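Local coordinates for protein 4-hydroxythreonine-4-phosphate dehydrogenase (Legionella pneumophila subsp. pneumophila, PDB 6XMY) that probably catalyses the NAD-dependent oxidation of 4-phosphooxy-L-threonine in pyridoxine 5'-phosphate biosynthesis, using a divalent metal ion, at residues 14-19 and 96-101; 38-43 and 76-81. All blocks are in the same frame, centred on the assembly; numbering follows the deposited sequence.

How the interactions relate
Both contacts lie on the same side of the chain's centre, their own centres about 10 Å apart, and meet through the neighbouring strands 12-15 and 37-41. Interaction 2 is sheet pairing, its backbone hydrogen bonds lined by mostly apolar side chains and its far end running out to exposed prolines. Interaction 1 is wholly buried: the loop leaving strand 12-15 rests on helix 96-111 through apolar contacts and one shared water, with no direct hydrogen bond. Among the bonds joining them are probable ones from Ser16 OG to Leu40 O and from Leu40 N to Ile14 O; Tyr98 OH also bonds Asp42 N. Both segments of interaction 2 fall between those of interaction 1 in the chain.

Interaction 1 of 2, residues 14-19 and 96-101; sequences ISSGEP and AAYVME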
loop_
_atom_site.group_PDB
_atom_site.type_symbol
_atom_site.label_atom_id
_atom_site.label_comp_id
_atom_site.label_asym_id
_atom_site.label_seq_id
_atom_site.Cartn_x
_atom_site.Cartn_y
_atom_site.Cartn_z
ATOM N N ILE A 14 -0.845 6.689 11.320
ATOM C CA ILE A 14 0.318 6.263 10.542
ATOM C C ILE A 14 1.040 5.177 11.321
ATOM O O ILE A 14 1.559 5.438 12.413
ATOM C CB ILE A 14 1.284 7.427 10.261
ATOM C CG1 ILE A 14 0.537 8.717 9.914
ATOM C CG2 ILE A 14 2.314 7.032 9.177
ATOM C CD1 ILE A 14 -0.348 8.642 8.711
ATOM N N SER A 15 1.081 3.961 10.778
ATOM C CA SER A 15 1.963 2.949 11.353
ATOM C C SER A 15 3.402 3.254 10.967
ATOM O O SER A 15 3.730 3.308 9.778
ATOM C CB SER A 15 1.596 1.554 10.870
ATOM O OG SER A 15 2.684 0.683 11.118
ATOM N N SER A 16 4.259 3.455 11.957
ATOM C CA SER A 16 5.653 3.779 11.687
ATOM C C SER A 16 6.491 2.582 11.234
ATOM O O SER A 16 7.658 2.775 10.887
ATOM C CB SER A 16 6.278 4.500 12.888
ATOM O OG SER A 16 6.339 3.664 14.032
ATOM N N GLY A 17 5.937 1.366 11.222
ATOM C CA GLY A 17 6.565 0.263 10.508
ATOM C C GLY A 17 7.784 -0.320 11.215
ATOM O O GLY A 17 7.920 -0.265 12.440
ATOM N N GLU A 18 8.660 -0.928 10.418
ATOM C CA GLU A 18 9.858 -1.569 10.950
ATOM C C GLU A 18 10.746 -0.531 11.635
ATOM O O GLU A 18 11.166 0.435 10.986
ATOM C CB GLU A 18 10.605 -2.268 9.812
ATOM C CG GLU A 18 12.039 -2.646 10.143
ATOM C CD GLU A 18 12.171 -3.477 11.396
ATOM O OE1 GLU A 18 13.054 -3.155 12.218
ATOM O OE2 GLU A 18 11.404 -4.445 11.573
ATOM N N PRO A 19 11.005 -0.657 12.938
ATOM C CA PRO A 19 11.639 0.454 13.657
ATOM C C PRO A 19 13.082 0.695 13.263
ATOM O O PRO A 19 13.553 1.835 13.386
ATOM C CB PRO A 19 11.523 0.039 15.129
ATOM C CG PRO A 19 11.366 -1.450 15.093
ATOM C CD PRO A 19 10.599 -1.744 13.843
ATOM N N ALA A 96 9.699 -7.840 16.149
ATOM C CA ALA A 96 8.693 -8.188 15.149
ATOM C C ALA A 96 7.288 -8.110 15.731
ATOM O O ALA A 96 6.363 -7.627 15.071
ATOM C CB ALA A 96 8.957 -9.583 14.597
ATOM N N ALA A 97 7.103 -8.593 16.966
ATOM C CA ALA A 97 5.782 -8.518 17.582
ATOM C C ALA A 97 5.320 -7.073 17.741
ATOM O O ALA A 97 4.124 -6.777 17.602
ATOM C CB ALA A 97 5.789 -9.250 18.925
ATOM N N TYR A 98 6.253 -6.163 18.011
ATOM C CA TYR A 98 5.931 -4.744 18.067
ATOM C C TYR A 98 5.370 -4.257 16.739
ATOM O O TYR A 98 4.348 -3.553 16.701
ATOM C CB TYR A 98 7.191 -3.969 18.451
ATOM C CG TYR A 98 7.242 -2.524 18.020
ATOM C CD1 TYR A 98 6.660 -1.523 18.786
ATOM C CD2 TYR A 98 7.886 -2.159 16.845
ATOM C CE1 TYR A 98 6.727 -0.196 18.395
ATOM C CE2 TYR A 98 7.959 -0.836 16.451
ATOM C CZ TYR A 98 7.380 0.143 17.231
ATOM O OH TYR A 98 7.451 1.463 16.848
ATOM N N VAL A 99 6.021 -4.628 15.627
ATOM C CA VAL A 99 5.531 -4.230 14.310
ATOM C C VAL A 99 4.122 -4.759 14.088
ATOM O O VAL A 99 3.229 -4.034 13.624
ATOM C CB VAL A 99 6.498 -4.690 13.201
ATOM C CG1 VAL A 99 5.877 -4.441 11.836
ATOM C CG2 VAL A 99 7.846 -3.969 13.330
ATOM N N MET A 100 3.900 -6.034 14.422
ATOM C CA MET A 100 2.568 -6.603 14.252
ATOM C C MET A 100 1.555 -5.912 15.146
ATOM O O MET A 100 0.383 -5.811 14.774
ATOM C CB MET A 100 2.579 -8.111 14.488
ATOM C CG MET A 100 3.428 -8.889 13.483
ATOM S SD MET A 100 3.083 -8.533 11.744
ATOM C CE MET A 100 1.377 -9.007 11.656
ATOM N N GLU A 101 1.989 -5.415 16.311
ATOM C CA GLU A 101 1.077 -4.666 17.175
ATOM C C GLU A 101 0.659 -3.357 16.521
ATOM O O GLU A 101 -0.508 -2.963 16.610
ATOM C CB GLU A 101 1.703 -4.403 18.545
ATOM C CG GLU A 101 0.684 -3.909 19.581
ATOM C CD GLU A 101 -0.316 -4.976 19.972
ATOM O OE1 GLU A 101 0.045 -6.168 19.943
ATOM O OE2 GLU A 101 -1.473 -4.620 20.287
HETATM O O HOH W 1 8.332 1.777 14.339
#
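Gly17 and Val99 bring the two backbones nearest, their CA atoms 6.0 Å apart, where the loop that follows strand 12-15 passes the first turns of helix 96-111. No direct hydrogen bond spans the gap; two side chains of the helix, Tyr98 and Val99, carry the contact. Pro19 lies against the Tyr98 ring at an oblique angle, its CG 3.7 Å from Tyr98 CE2, and the two side chains slide past each other in opposite directions. Pro19 CD also touches the valine, 3.6 Å from Val99 CG2. That same methyl, anti to the carbonyl carbon of its residue, also reaches the Gly17 carbonyl oxygen and Glu18 CA, so one branch serves three consecutive loop residues. Gly17 has a positive phi of 75°, a backbone conformation that suits a residue without a side chain.

The polar link is a water that donates to Ser16 OG and to Gly17 O, each 2.8 Å from the water O. It lies 2.7 Å from Tyr98 OH, at the edge of the ring and in its plane. Ser16 OG and Tyr98 OH, too far apart to bond directly, are thus bridged, while each has a second partner: Leu40 O for the serine and Asp42 N for the tyrosine. Glu18 OE1 accepts from Ala20 N.

Glu18 and Val99 touch Thr301 and Val123 respectively, two residues of the NAD site, and Gly17 lies about 7 Å from the bound dinucleotide between nearest atoms. The arrangement is a loop at the C-terminal end of a parallel strand, packed on a helix beside the cofactor pocket of a PdxA dehydrogenase.

Interaction 2 of 2, residues 38-43 and 76-81; sequences VILGDL and TVWPVP
Ile39 is bonded through both its N and its O to the parallel strand 76-79, whose direction makes a 32° angle with that of strand 38-41. Its N donates to Thr76 O (2.9 Å, N-H...O 170°), in the carbonyl plane, and its O accepts from Trp78 N (2.8 Å). Farther along, Gly41 N reaches Trp78 O weakly, and Val80 N bonds Gly41 O at 3.0 Å from above the carbonyl plane, 64° out of it. CA-H...O contacts from Val38, Val77 and Pro79 supplement this ladder.

Apolar contacts line both faces. On one, Leu40 and Trp78 lie side by side, pointing the same way, and Leu40 CD2 touches Trp78 CG at 3.7 Å, oblique to the indole; Val38 CG2 meets the Thr76 methyl. On the face of Ile39 and Val77, the Leu43 side chain, from the helix start, crosses that of Val77 obliquely, CD1 4.0 Å from Val77 CG2.

Asp42 caps the helix that follows: OD1 accepts from Leu45 N. Its other oxygen, OD2, accepts from Cys82 N just beyond Pro81.

Strand 37-41 is set between 74-79 and 12-15, and helix 96-111 covers the Trp78 and Val80 side chains: a parallel alpha/beta layer of the PdxA fold.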
loop_
_atom_site.group_PDB
_atom_site.type_symbol
_atom_site.label_atom_id
_atom_site.label_comp_id
_atom_site.label_asym_id
_atom_site.label_seq_id
_atom_site.Cartn_x
_atom_site.Cartn_y
_atom_site.Cartn_z
ATOM N N VAL A 38 -1.447 11.079 13.260
ATOM C CA VAL A 38 -1.050 10.559 14.561
ATOM C C VAL A 38 -0.196 9.331 14.287
ATOM O O VAL A 38 -0.600 8.461 13.510
ATOM C CB VAL A 38 -2.281 10.185 15.407
ATOM C CG1 VAL A 38 -1.859 9.431 16.676
ATOM C CG2 VAL A 38 -3.086 11.451 15.765
ATOM N N ILE A 39 0.991 9.273 14.894
ATOM C CA ILE A 39 1.969 8.227 14.602
ATOM C C ILE A 39 1.835 7.104 15.613
ATOM O O ILE A 39 1.937 7.342 16.821
ATOM C CB ILE A 39 3.404 8.778 14.639
ATOM C CG1 ILE A 39 3.530 10.068 13.817
ATOM C CG2 ILE A 39 4.392 7.707 14.202
ATOM C CD1 ILE A 39 3.052 9.948 12.380
ATOM N N LEU A 40 1.662 5.879 15.130
ATOM C CA LEU A 40 1.748 4.687 15.961
ATOM C C LEU A 40 3.199 4.238 16.001
ATOM O O LEU A 40 3.759 3.876 14.965
ATOM C CB LEU A 40 0.944 3.553 15.342
ATOM C CG LEU A 40 -0.549 3.502 15.524
ATOM C CD1 LEU A 40 -1.050 2.373 14.647
ATOM C CD2 LEU A 40 -0.920 3.276 17.011
ATOM N N GLY A 41 3.798 4.244 17.184
ATOM C CA GLY A 41 5.180 3.821 17.287
ATOM C C GLY A 41 5.703 4.081 18.677
ATOM O O GLY A 41 5.039 4.685 19.526
ATOM N N ASP A 42 6.922 3.608 18.898
ATOM C CA ASP A 42 7.587 3.773 20.183
ATOM C C ASP A 42 8.063 5.216 20.316
ATOM O O ASP A 42 8.801 5.716 19.463
ATOM C CB ASP A 42 8.733 2.764 20.258
ATOM C CG ASP A 42 9.523 2.847 21.542
ATOM O OD1 ASP A 42 10.020 3.937 21.858
ATOM O OD2 ASP A 42 9.666 1.813 22.221
ATOM N N LEU A 43 7.623 5.901 21.374
ATOM C CA LEU A 43 7.937 7.320 21.501
ATOM C C LEU A 43 9.432 7.547 21.722
ATOM O O LEU A 43 10.015 8.474 21.146
ATOM C CB LEU A 43 7.108 7.945 22.627
ATOM C CG LEU A 43 7.356 9.424 22.909
ATOM C CD1 LEU A 43 7.061 10.269 21.677
ATOM C CD2 LEU A 43 6.501 9.873 24.083
ATOM N N THR A 76 2.269 14.194 16.933
ATOM C CA THR A 76 1.443 13.503 17.909
ATOM C C THR A 76 1.617 12.002 17.737
ATOM O O THR A 76 1.557 11.491 16.610
ATOM C CB THR A 76 -0.020 13.913 17.747
ATOM O OG1 THR A 76 -0.147 15.308 18.064
ATOM C CG2 THR A 76 -0.924 13.096 18.680
ATOM N N VAL A 77 1.852 11.308 18.851
ATOM C CA VAL A 77 2.210 9.899 18.855
ATOM C C VAL A 77 1.243 9.140 19.747
ATOM O O VAL A 77 0.929 9.591 20.857
ATOM C CB VAL A 77 3.661 9.709 19.360
ATOM C CG1 VAL A 77 4.049 8.227 19.381
ATOM C CG2 VAL A 77 4.648 10.543 18.532
ATOM N N TRP A 78 0.788 7.973 19.266
ATOM C CA TRP A 78 0.130 6.947 20.065
ATOM C C TRP A 78 1.221 5.954 20.453
ATOM O O TRP A 78 1.612 5.115 19.635
ATOM C CB TRP A 78 -0.973 6.248 19.256
ATOM C CG TRP A 78 -1.740 5.202 20.040
ATOM C CD1 TRP A 78 -1.228 4.092 20.652
ATOM C CD2 TRP A 78 -3.155 5.172 20.293
ATOM N NE1 TRP A 78 -2.223 3.381 21.272
ATOM C CE2 TRP A 78 -3.415 4.023 21.073
ATOM C CE3 TRP A 78 -4.226 6.008 19.945
ATOM C CZ2 TRP A 78 -4.702 3.684 21.505
ATOM C CZ3 TRP A 78 -5.515 5.672 20.380
ATOM C CH2 TRP A 78 -5.737 4.515 21.147
ATOM N N PRO A 79 1.754 6.024 21.667
ATOM C CA PRO A 79 2.935 5.218 21.992
ATOM C C PRO A 79 2.633 3.727 22.042
ATOM O O PRO A 79 1.620 3.284 22.589
ATOM C CB PRO A 79 3.350 5.747 23.371
ATOM C CG PRO A 79 2.781 7.147 23.408
ATOM C CD PRO A 79 1.448 6.991 22.735
ATOM N N VAL A 80 3.538 2.953 21.452
ATOM C CA VAL A 80 3.525 1.493 21.506
ATOM C C VAL A 80 4.970 1.086 21.754
ATOM O O VAL A 80 5.846 1.473 20.980
ATOM C CB VAL A 80 3.040 0.879 20.183
ATOM C CG1 VAL A 80 2.989 -0.639 20.296
ATOM C CG2 VAL A 80 1.675 1.447 19.771
ATOM N N PRO A 81 5.276 0.311 22.792
ATOM C CA PRO A 81 6.685 0.107 23.174
ATOM C C PRO A 81 7.350 -1.025 22.398
ATOM O O PRO A 81 6.818 -2.133 22.311
ATOM C CB PRO A 81 6.591 -0.238 24.665
ATOM C CG PRO A 81 5.221 -0.885 24.809
ATOM C CD PRO A 81 4.328 -0.191 23.807
#